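Local coordinates for conjugal transfer protein TRWB (Escherichia coli, PDB 1E9R), which serves as the coupling protein of bacterial conjugation, forming a six-chain ring that resembles ring helicases and F1-ATPase and probably drives DNA transfer by nucleotide hydrolysis, at residues Q128-A131 and L132-V135; T140-A143 and E144-S148; Q320-V324 and Y325-E329. All blocks are in the same frame, centred on the assembly; numbering follows the deposited sequence.

Interaction 1 (Q128-A131 and L132-V135); sequences QRYA and LSVV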
# COMPACT_ATOMS: atom_id res chain seq x y z
N GLN B 128 10.48 24.98 22.74
CA GLN B 128 9.92 23.98 21.83
C GLN B 128 10.33 24.30 20.40
O GLN B 128 10.64 23.43 19.58
CB GLN B 128 8.39 23.93 21.94
CG GLN B 128 7.72 23.08 20.84
CD GLN B 128 8.27 21.62 20.71
OE1 GLN B 128 9.23 21.21 21.39
NE2 GLN B 128 7.64 20.84 19.82
N ARG B 129 10.33 25.59 20.11
CA ARG B 129 10.70 26.10 18.81
C ARG B 129 12.06 25.57 18.34
O ARG B 129 12.20 25.10 17.21
CB ARG B 129 10.72 27.62 18.90
CG ARG B 129 10.74 28.34 17.61
CD ARG B 129 10.62 29.82 17.86
NE ARG B 129 10.87 30.56 16.63
CZ ARG B 129 11.19 31.85 16.57
NH1 ARG B 129 11.31 32.55 17.69
NH2 ARG B 129 11.40 32.42 15.40
N TYR B 130 13.06 25.62 19.21
CA TYR B 130 14.39 25.15 18.83
C TYR B 130 14.65 23.70 19.17
O TYR B 130 15.65 23.12 18.74
CB TYR B 130 15.47 26.08 19.40
CG TYR B 130 15.38 27.48 18.81
CD1 TYR B 130 15.74 27.71 17.48
CD2 TYR B 130 14.81 28.53 19.53
CE1 TYR B 130 15.52 28.96 16.88
CE2 TYR B 130 14.58 29.78 18.93
CZ TYR B 130 14.94 29.98 17.61
OH TYR B 130 14.69 31.19 17.00
N ALA B 131 13.75 23.10 19.94
CA ALA B 131 13.87 21.68 20.26
C ALA B 131 13.55 20.97 18.93
O ALA B 131 14.13 19.93 18.59
CB ALA B 131 12.86 21.30 21.33
N LEU B 132 12.63 21.57 18.18
CA LEU B 132 12.20 21.09 16.88
C LEU B 132 13.35 21.15 15.88
O LEU B 132 13.34 20.45 14.88
CB LEU B 132 11.05 21.96 16.38
CG LEU B 132 9.64 21.44 16.09
CD1 LEU B 132 9.42 20.10 16.72
CD2 LEU B 132 8.64 22.44 16.60
N SER B 133 14.34 22.00 16.16
CA SER B 133 15.52 22.16 15.28
C SER B 133 16.59 21.14 15.62
O SER B 133 17.23 20.58 14.74
CB SER B 133 16.12 23.56 15.43
OG SER B 133 15.20 24.56 15.03
N VAL B 134 16.78 20.92 16.92
CA VAL B 134 17.77 19.96 17.41
C VAL B 134 17.32 18.54 17.10
O VAL B 134 18.12 17.70 16.70
CB VAL B 134 17.95 20.11 18.94
CG1 VAL B 134 18.91 19.05 19.47
CG2 VAL B 134 18.47 21.51 19.26
N VAL B 135 16.04 18.27 17.30
CA VAL B 135 15.45 16.97 17.05
C VAL B 135 14.48 17.06 15.85
O VAL B 135 13.27 17.24 16.03
CB VAL B 135 14.69 16.46 18.29
CG1 VAL B 135 14.19 15.05 18.07
CG2 VAL B 135 15.60 16.53 19.51
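The Q128 chain leaves its helix with CG anti to the backbone N (chi1 170°) and then bends at chi2 (53°), and this kink swings the amide forward along helix 126-134 toward L132, one turn on. The L132 side chain is itself turned away from the usual staggered positions (chi1 -118°), its two methyls spread beside the amide nitrogen: Q128 NE2 lies 3.7 Å from L132 CD1, and CD2 is equally near. The methyls offer NE2 no acceptor, so this is van der Waals contact; the other end of the amide, OE1, accepts from R155. In the backbone, the helix bond from L132 N to Q128 O spans 3.1 Å. The last turn is closed by Y130 O, which accepts from V134 N at 3.1 Å and more weakly from S133 N, and by a bond of 2.8 Å from V135 N to A131 O, after which V135 leaves the helical path. Y130 OH sits 3.6 Å above the R129 guanidinium plane, over its centre. With an alanine at L132 the branched end is gone, which would probably leave the Q128 amide without its apolar neighbour and open a gap beside R151 and A295. Valines suit the side packed on helices 141-163 and 201-217 (V134 on L154, V135 on A147 and V213), while Y130 and S133 face helix 252-269. The buried polar ends are tolerated because each is answered: R129 NH2 by T268 O and NH1 by a salt bridge with D126, Y130 OH by S269, S133 OG by D264.

Interaction 2 (T140-A143 and E144-S148); sequences TDEA and EEWAS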
# COMPACT_ATOMS: atom_id res chain seq x y z
N THR B 140 9.32 8.30 10.06
CA THR B 140 8.00 7.66 10.09
C THR B 140 7.14 8.21 11.24
O THR B 140 7.63 8.93 12.11
CB THR B 140 8.12 6.14 10.27
OG1 THR B 140 8.64 5.86 11.58
CG2 THR B 140 9.08 5.55 9.24
N ASP B 141 5.86 7.87 11.24
CA ASP B 141 4.95 8.34 12.28
C ASP B 141 5.42 7.89 13.67
O ASP B 141 5.34 8.64 14.65
CB ASP B 141 3.54 7.81 12.01
CG ASP B 141 2.75 8.72 11.07
OD1 ASP B 141 3.11 9.91 10.89
OD2 ASP B 141 1.74 8.24 10.53
N GLU B 142 5.92 6.67 13.74
CA GLU B 142 6.41 6.14 14.99
C GLU B 142 7.69 6.86 15.39
O GLU B 142 7.86 7.25 16.54
CB GLU B 142 6.64 4.64 14.86
CG GLU B 142 7.10 4.00 16.16
CD GLU B 142 7.17 2.48 16.10
OE1 GLU B 142 7.85 1.94 15.19
OE2 GLU B 142 6.55 1.83 16.97
N ALA B 143 8.60 7.04 14.44
CA ALA B 143 9.87 7.71 14.73
C ALA B 143 9.58 9.11 15.23
O ALA B 143 10.26 9.60 16.12
CB ALA B 143 10.75 7.77 13.49
N GLU B 144 8.58 9.76 14.66
CA GLU B 144 8.24 11.10 15.09
C GLU B 144 7.65 11.07 16.51
O GLU B 144 7.79 12.03 17.26
CB GLU B 144 7.25 11.75 14.12
CG GLU B 144 6.67 13.09 14.58
CD GLU B 144 7.71 14.12 14.98
OE1 GLU B 144 8.89 14.00 14.57
OE2 GLU B 144 7.34 15.08 15.69
N GLU B 145 6.99 9.97 16.86
CA GLU B 145 6.42 9.85 18.20
C GLU B 145 7.59 9.88 19.19
O GLU B 145 7.55 10.60 20.19
CB GLU B 145 5.64 8.54 18.35
CG GLU B 145 4.96 8.37 19.71
CD GLU B 145 4.59 6.92 20.03
OE1 GLU B 145 4.78 6.04 19.15
OE2 GLU B 145 4.10 6.65 21.17
N TRP B 146 8.64 9.12 18.89
CA TRP B 146 9.80 9.08 19.77
C TRP B 146 10.47 10.44 19.86
O TRP B 146 10.83 10.89 20.95
CB TRP B 146 10.83 8.07 19.28
CG TRP B 146 10.29 6.71 19.10
CD1 TRP B 146 9.25 6.14 19.78
CD2 TRP B 146 10.78 5.71 18.21
NE1 TRP B 146 9.06 4.85 19.36
CE2 TRP B 146 9.98 4.56 18.39
CE3 TRP B 146 11.81 5.68 17.26
CZ2 TRP B 146 10.19 3.39 17.67
CZ3 TRP B 146 12.02 4.51 16.54
CH2 TRP B 146 11.21 3.38 16.75
N ALA B 147 10.66 11.07 18.70
CA ALA B 147 11.30 12.39 18.65
C ALA B 147 10.51 13.32 19.53
O ALA B 147 11.05 14.18 20.21
CB ALA B 147 11.33 12.91 17.21
N SER B 148 9.20 13.13 19.53
CA SER B 148 8.29 13.93 20.32
C SER B 148 8.65 13.83 21.80
O SER B 148 8.72 14.83 22.51
CB SER B 148 6.87 13.46 20.09
OG SER B 148 5.98 14.06 21.01
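W146 N bonds to E142 O at 3.1 Å, in the carbonyl plane, and with the bonds from E144 N to T140 O and from A147 N to A143 O it builds the first turns of helix 141-163. T140 is the N-cap: its OG1 turns back over the opening turn and accepts from A143 N at 3.1 Å, nearly straight (163°), giving that amide the acceptor it lacks where the helix begins. A threonine fits, since its short hydroxyl arm reaches the backbone directly. E142, in the first turn, stretches its chain out toward the indole of W146, one turn on. Its CG and CD both lie 3.5 Å from W146 CZ2; the carboxyl end passes obliquely by that rim of the ring, its plane 23° from the indole's. W146 has its CG beside its own backbone N (chi1 -55°), which lays the indole back over the preceding turn, where E142 O stands 3.5 Å above one ring face and A143 CA lies over the same face, offset toward the rim. A143 is small enough to let the ring settle there. Beyond the chain, W146 packs on E145 of a neighbouring subunit, while E145 packs on W146 of another. E145 OE2 bonds to Y149, and the charge of E144 is answered by R137 and R151, with the amide of G138 as a further donor. D141 and E142 would probably be favoured by the positive end of the helix dipole; E142 OE2 and E145 OE1 stay 5.1 Å apart, so any mutual repulsion is probably modest.

Interaction 3 (Q320-V324 and Y325-E329); sequences QLDDV and YGVKE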
# COMPACT_ATOMS: atom_id res chain seq x y z
N GLN B 320 14.84 10.37 -3.25
CA GLN B 320 15.49 10.46 -1.96
C GLN B 320 14.74 11.40 -1.06
O GLN B 320 14.67 11.18 0.15
CB GLN B 320 16.92 10.96 -2.12
CG GLN B 320 17.76 10.76 -0.88
CD GLN B 320 19.15 11.38 -1.02
OE1 GLN B 320 19.62 11.69 -2.13
NE2 GLN B 320 19.82 11.56 0.12
N LEU B 321 14.18 12.46 -1.64
CA LEU B 321 13.41 13.44 -0.88
C LEU B 321 12.12 12.80 -0.35
O LEU B 321 11.65 13.13 0.75
CB LEU B 321 13.06 14.63 -1.77
CG LEU B 321 12.43 15.81 -1.02
CD1 LEU B 321 13.46 16.39 -0.05
CD2 LEU B 321 11.94 16.86 -2.02
N ASP B 322 11.54 11.90 -1.15
CA ASP B 322 10.32 11.22 -0.75
C ASP B 322 10.66 10.37 0.44
O ASP B 322 9.87 10.24 1.37
CB ASP B 322 9.78 10.31 -1.86
CG ASP B 322 9.14 11.09 -3.00
OD1 ASP B 322 8.71 12.24 -2.77
OD2 ASP B 322 9.04 10.55 -4.12
N ASP B 323 11.85 9.79 0.42
CA ASP B 323 12.29 8.94 1.50
C ASP B 323 12.49 9.71 2.81
O ASP B 323 12.20 9.19 3.89
CB ASP B 323 13.59 8.24 1.11
CG ASP B 323 13.71 6.88 1.74
OD1 ASP B 323 12.77 6.07 1.59
OD2 ASP B 323 14.74 6.61 2.39
N VAL B 324 12.97 10.94 2.72
CA VAL B 324 13.19 11.76 3.91
C VAL B 324 11.91 12.39 4.48
O VAL B 324 11.65 12.31 5.68
CB VAL B 324 14.23 12.90 3.61
CG1 VAL B 324 14.44 13.79 4.83
CG2 VAL B 324 15.54 12.29 3.17
N TYR B 325 11.12 13.02 3.61
CA TYR B 325 9.91 13.70 4.02
C TYR B 325 8.64 12.89 3.86
O TYR B 325 7.61 13.21 4.46
CB TYR B 325 9.74 15.00 3.23
CG TYR B 325 10.71 16.08 3.61
CD1 TYR B 325 12.01 16.11 3.11
CD2 TYR B 325 10.33 17.08 4.52
CE1 TYR B 325 12.91 17.09 3.50
CE2 TYR B 325 11.23 18.07 4.92
CZ TYR B 325 12.51 18.07 4.40
OH TYR B 325 13.40 19.03 4.81
N GLY B 326 8.71 11.85 3.05
CA GLY B 326 7.52 11.06 2.79
C GLY B 326 6.98 11.62 1.50
O GLY B 326 7.20 12.79 1.20
N VAL B 327 6.28 10.81 0.73
CA VAL B 327 5.77 11.28 -0.55
C VAL B 327 4.89 12.54 -0.54
O VAL B 327 5.12 13.46 -1.31
CB VAL B 327 5.03 10.12 -1.27
CG1 VAL B 327 4.49 10.59 -2.60
CG2 VAL B 327 6.00 8.96 -1.47
N LYS B 328 3.90 12.60 0.34
CA LYS B 328 3.01 13.76 0.39
C LYS B 328 3.74 15.05 0.72
O LYS B 328 3.68 16.02 -0.03
CB LYS B 328 1.89 13.56 1.43
CG LYS B 328 0.94 12.40 1.15
CD LYS B 328 0.20 12.59 -0.14
CE LYS B 328 -0.80 11.47 -0.36
NZ LYS B 328 -1.45 11.62 -1.69
N GLU B 329 4.42 15.04 1.85
CA GLU B 329 5.12 16.22 2.31
C GLU B 329 6.25 16.65 1.37
O GLU B 329 6.55 17.83 1.26
CB GLU B 329 5.62 15.96 3.71
CG GLU B 329 6.16 17.17 4.41
CD GLU B 329 6.18 17.00 5.92
OE1 GLU B 329 5.53 16.05 6.44
OE2 GLU B 329 6.84 17.83 6.59
O HOH W 1 6.65 13.34 -3.66
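L321 and Y325 meet where L321 CD1 touches Y325 CD1 at 3.5 Å, approaching the ring at an oblique slant, while V324 CG1 lies alongside at 3.8 Å from the same Y325 CD1. Y325 has CG beside its backbone N (chi1 -72°), which turns the ring back toward both. Branched aliphatic chains suit this place, filling the angle between backbone and ring. In the backbone behind them, the nearly straight bond (173°) from Y325 N to L321 O, 2.9 Å long, keeps the last helical turn in shape. G326 then breaks the helix: its positive phi (96°) would press a CB against the preceding carbonyl oxygen, and glycine has none. It is also the N-cap of helix 327-334. The two helices belong to a beta-alpha-beta crossover from strand 309-315 to strand 339-342 in the central sheet of the P-loop NTPase fold. Across the bend V327 CG2 rests 4.0 Å from D322 CB, and a water donates to D322 OD1 at 2.5 Å and to V327 O at 2.8 Å. Farther out, Y325 OH is fixed by the amide of L294. D322 OD2 reaches outside the chain, to a salt bridge with K328 of a neighbouring subunit.

Interactions 1 and 2 lie on consecutive helices, their centres about 14 Å apart, and touch where V135 CG1 meets A147 CB at 3.7 Å. R151 of helix 141-163 joins them further, since it binds both V135 O and the E144 carboxylate. Interaction 3 belongs to the crossover on the central sheet and touches neither: its nearest atoms are about 6 Å from interaction 2 and about 10 Å from interaction 1. K139, just ahead of the T140 cap, nevertheless spans toward it with a salt bridge to D323. Interactions 2 and 3 both meet neighbouring subunits, through E145-W146 packing and D322-K328 salt bridges between chains, whereas interaction 1 is mostly buried within its own chain, with R129 alone brushing D250 of a neighbouring subunit.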